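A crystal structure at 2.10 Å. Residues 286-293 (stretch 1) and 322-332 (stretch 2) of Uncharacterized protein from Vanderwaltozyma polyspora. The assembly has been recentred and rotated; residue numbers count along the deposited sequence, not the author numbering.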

# COMPACT_ATOMS: atom_id res chain seq x y z
N SER A 286 -3.99 -2.60 11.18
CA SER A 286 -2.67 -2.79 10.61
C SER A 286 -1.89 -1.49 10.74
O SER A 286 -2.45 -0.41 10.87
CB SER A 286 -2.75 -3.22 9.14
OG SER A 286 -3.26 -2.16 8.36
N LEU A 287 -0.57 -1.62 10.75
CA LEU A 287 0.33 -0.48 10.82
C LEU A 287 1.54 -0.81 9.96
O LEU A 287 2.26 -1.76 10.26
CB LEU A 287 0.76 -0.17 12.26
CG LEU A 287 1.73 1.01 12.38
CD1 LEU A 287 1.01 2.31 12.03
CD2 LEU A 287 2.42 1.09 13.77
N VAL A 288 1.75 -0.04 8.88
CA VAL A 288 2.92 -0.21 8.03
C VAL A 288 3.82 0.98 8.25
O VAL A 288 3.39 2.05 8.70
CB VAL A 288 2.56 -0.34 6.53
CG1 VAL A 288 1.64 -1.54 6.28
CG2 VAL A 288 1.91 0.95 6.03
N GLY A 289 5.10 0.80 7.94
CA GLY A 289 6.05 1.88 8.11
C GLY A 289 7.21 1.84 7.13
O GLY A 289 7.66 0.77 6.73
N SER A 290 7.67 3.02 6.73
CA SER A 290 8.85 3.13 5.90
C SER A 290 10.10 2.86 6.73
O SER A 290 10.06 2.82 7.96
CB SER A 290 8.93 4.52 5.28
OG SER A 290 9.09 5.49 6.30
N TYR A 291 11.24 2.70 6.05
CA TYR A 291 12.48 2.55 6.79
C TYR A 291 13.69 3.25 6.20
O TYR A 291 14.77 3.13 6.78
CB TYR A 291 12.82 1.06 7.00
CG TYR A 291 13.01 0.21 5.76
CD1 TYR A 291 13.98 0.50 4.81
CD2 TYR A 291 12.25 -0.93 5.58
CE1 TYR A 291 14.17 -0.32 3.71
CE2 TYR A 291 12.44 -1.75 4.49
CZ TYR A 291 13.40 -1.44 3.56
OH TYR A 291 13.56 -2.26 2.48
N ASP A 292 13.58 3.98 5.09
CA ASP A 292 14.72 4.76 4.63
C ASP A 292 14.21 5.98 3.86
O ASP A 292 13.02 6.30 3.88
CB ASP A 292 15.71 3.91 3.83
CG ASP A 292 15.13 3.36 2.53
OD1 ASP A 292 14.08 3.84 2.05
OD2 ASP A 292 15.76 2.43 1.98
N ASP A 293 15.13 6.65 3.18
CA ASP A 293 14.80 7.87 2.46
C ASP A 293 14.28 7.61 1.05
O ASP A 293 14.08 8.56 0.30
CB ASP A 293 16.02 8.81 2.44
CG ASP A 293 17.21 8.24 1.67
OD1 ASP A 293 17.18 7.07 1.23
OD2 ASP A 293 18.21 8.98 1.52
N ASN A 322 8.44 -2.87 15.87
CA ASN A 322 9.06 -3.31 14.63
C ASN A 322 9.29 -2.16 13.66
O ASN A 322 10.27 -2.18 12.91
CB ASN A 322 8.21 -4.39 13.96
CG ASN A 322 8.29 -5.70 14.68
OD1 ASN A 322 9.24 -5.94 15.41
ND2 ASN A 322 7.28 -6.55 14.50
N ARG A 323 8.40 -1.17 13.63
CA ARG A 323 8.68 0.01 12.80
C ARG A 323 10.02 0.62 13.19
O ARG A 323 10.82 0.98 12.32
CB ARG A 323 7.57 1.05 12.93
CG ARG A 323 6.15 0.48 13.01
CD ARG A 323 5.60 0.12 11.64
NE ARG A 323 6.28 -1.00 11.00
CZ ARG A 323 6.13 -2.26 11.38
NH1 ARG A 323 5.36 -2.54 12.42
NH2 ARG A 323 6.76 -3.24 10.74
N LEU A 324 10.28 0.71 14.49
CA LEU A 324 11.54 1.31 14.94
C LEU A 324 12.72 0.39 14.65
O LEU A 324 13.77 0.85 14.18
CB LEU A 324 11.48 1.61 16.44
CG LEU A 324 10.48 2.69 16.89
CD1 LEU A 324 10.52 2.83 18.40
CD2 LEU A 324 10.82 3.99 16.22
N LYS A 325 12.57 -0.91 14.92
CA LYS A 325 13.66 -1.85 14.71
C LYS A 325 14.10 -1.87 13.25
O LYS A 325 15.30 -1.85 12.95
CB LYS A 325 13.24 -3.26 15.14
CG LYS A 325 13.30 -3.54 16.63
CD LYS A 325 12.71 -4.93 16.93
CE LYS A 325 13.08 -5.41 18.30
NZ LYS A 325 12.57 -6.80 18.58
N ILE A 326 13.14 -1.95 12.34
CA ILE A 326 13.47 -2.02 10.93
C ILE A 326 14.09 -0.71 10.47
O ILE A 326 15.10 -0.69 9.76
CB ILE A 326 12.23 -2.38 10.09
CG1 ILE A 326 11.68 -3.73 10.55
CG2 ILE A 326 12.60 -2.41 8.61
CD1 ILE A 326 10.34 -4.11 9.92
N TYR A 327 13.50 0.42 10.89
CA TYR A 327 14.08 1.71 10.54
C TYR A 327 15.53 1.77 10.99
O TYR A 327 16.42 2.21 10.24
CB TYR A 327 13.28 2.84 11.20
CG TYR A 327 13.83 4.22 10.90
CD1 TYR A 327 14.96 4.71 11.57
CD2 TYR A 327 13.22 5.03 9.95
CE1 TYR A 327 15.45 5.98 11.30
CE2 TYR A 327 13.71 6.30 9.67
CZ TYR A 327 14.82 6.77 10.35
OH TYR A 327 15.29 8.02 10.07
N GLN A 328 15.78 1.34 12.23
CA GLN A 328 17.12 1.45 12.80
C GLN A 328 18.15 0.64 12.00
O GLN A 328 19.28 1.10 11.80
CB GLN A 328 17.09 1.00 14.25
CG GLN A 328 18.47 0.96 14.90
CD GLN A 328 18.39 0.64 16.36
OE1 GLN A 328 17.71 -0.32 16.75
NE2 GLN A 328 19.01 1.46 17.18
N LYS A 329 17.76 -0.56 11.54
CA LYS A 329 18.69 -1.39 10.77
C LYS A 329 19.11 -0.72 9.48
O LYS A 329 20.23 -0.94 9.00
CB LYS A 329 18.06 -2.75 10.46
CG LYS A 329 17.70 -3.58 11.68
CD LYS A 329 17.27 -4.99 11.26
CE LYS A 329 16.22 -5.59 12.20
NZ LYS A 329 16.73 -5.83 13.57
N HIS A 330 18.26 0.13 8.90
CA HIS A 330 18.55 0.78 7.64
C HIS A 330 19.13 2.18 7.79
O HIS A 330 19.39 2.83 6.78
CB HIS A 330 17.28 0.82 6.77
CG HIS A 330 16.90 -0.52 6.21
ND1 HIS A 330 16.14 -1.43 6.92
CD2 HIS A 330 17.23 -1.13 5.05
CE1 HIS A 330 15.98 -2.52 6.19
NE2 HIS A 330 16.64 -2.37 5.06
N ASN A 331 19.32 2.66 9.01
CA ASN A 331 19.84 4.00 9.23
C ASN A 331 20.97 3.98 10.27
O ASN A 331 21.05 4.84 11.16
CB ASN A 331 18.71 4.96 9.61
CG ASN A 331 17.70 5.14 8.47
OD1 ASN A 331 17.91 5.96 7.58
ND2 ASN A 331 16.62 4.35 8.48
N ASN A 332 21.85 2.99 10.16
CA ASN A 332 23.07 2.91 10.96
C ASN A 332 22.80 3.11 12.45
O ASN A 332 23.47 3.90 13.13
CB ASN A 332 24.10 3.94 10.48
CG ASN A 332 24.50 3.72 9.05
OD1 ASN A 332 24.85 2.61 8.65
ND2 ASN A 332 24.43 4.78 8.26
O HOH W 1 8.31 -0.94 9.03
O HOH W 2 10.03 0.77 9.66
O HOH W 3 17.87 6.05 4.95

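Residues 286-289 form the end of a β-strand that runs nearly parallel to the helix of residues 322-329, with 14° between their N-to-C directions and a closest approach of 8.8 Å between their axes. The two backbones are closest at Tyr-291 and Tyr-327, whose CA atoms are 4.2 Å apart, against 5.7 Å for the CA atoms of Gly-289 and Arg-323 before them and 6.3 Å for those of Asp-292 and His-330 after. Together the stretches bury 437 Å² of surface, a quarter of it contributed by Tyr-291.

Ser-286 lies beyond the reach of the helix, so the contact begins at Leu-287. Its CA-to-CB bond points toward the helix, and its CD2 packs 3.9 Å from CG of Arg-323, an apolar meeting with the aliphatic part of the arginine side chain. The guanidinium then places one face against the carbonyl oxygen of Leu-287. Val-288, by the alternation of the strand, directs its side chain away and contributes mainly backbone, its C lying 3.9 Å from CD of Arg-323.

At Gly-289 the absence of a side chain is what lets the arginine lie across the strand. An ideal CB here would point toward the helix and sit 2.9 Å from CD of Arg-323, a clash. With that space free, NE of Arg-323 comes within 3.7 Å of the Gly-289 N. The polar link between these residues is made through water 1, which accepts from NE of Arg-323 at 2.8 Å and can donate to O of Gly-289, 2.9 Å away.

Ser-290 also turns its side chain away, and its backbone carries the contact. Water 2 lies 2.7 Å from O of Ser-290 and 2.8 Å from O of Arg-323, so placed that it can donate to either carbonyl, two groups that could not bond to each other directly. The same Ser-290 O approaches the edge of the Tyr-327 ring, 4.3 Å from CD2.

Tyr-291 is the centre of the interface. Its CB lies 3.8 Å from CA of Tyr-327, in keeping with the close backbone approach, and its ring CD2 meets CG2 of Ile-326 at 3.4 Å. One face of the ring stacks on the imidazole of His-330, with centroids 3.7 Å apart and planes inclined by only 13°. The histidine is held within its own stretch by a nearly straight hydrogen bond from ND1 to O of Ile-326, 3.1 Å, which helps fix the ring that Tyr-291 covers.

The direct hydrogen bond between the stretches also involves Tyr-291: ND2 of Asn-331 donates to its O at 2.8 Å, with an N-H...O angle of 135°. The same ND2 donates to O of Tyr-327, also at 2.8 Å, so a single amide ties the loop to the backbone of Tyr-327. Beyond it, Asp-292 makes only a looser approach, its CA 4.3 Å from ND2 of Asn-331. At Asp-293 the link is again solvent: water 3 donates to OD1 of Asn-331 at 2.6 Å and accepts a weak bond from the Asp-293 N at 3.3 Å.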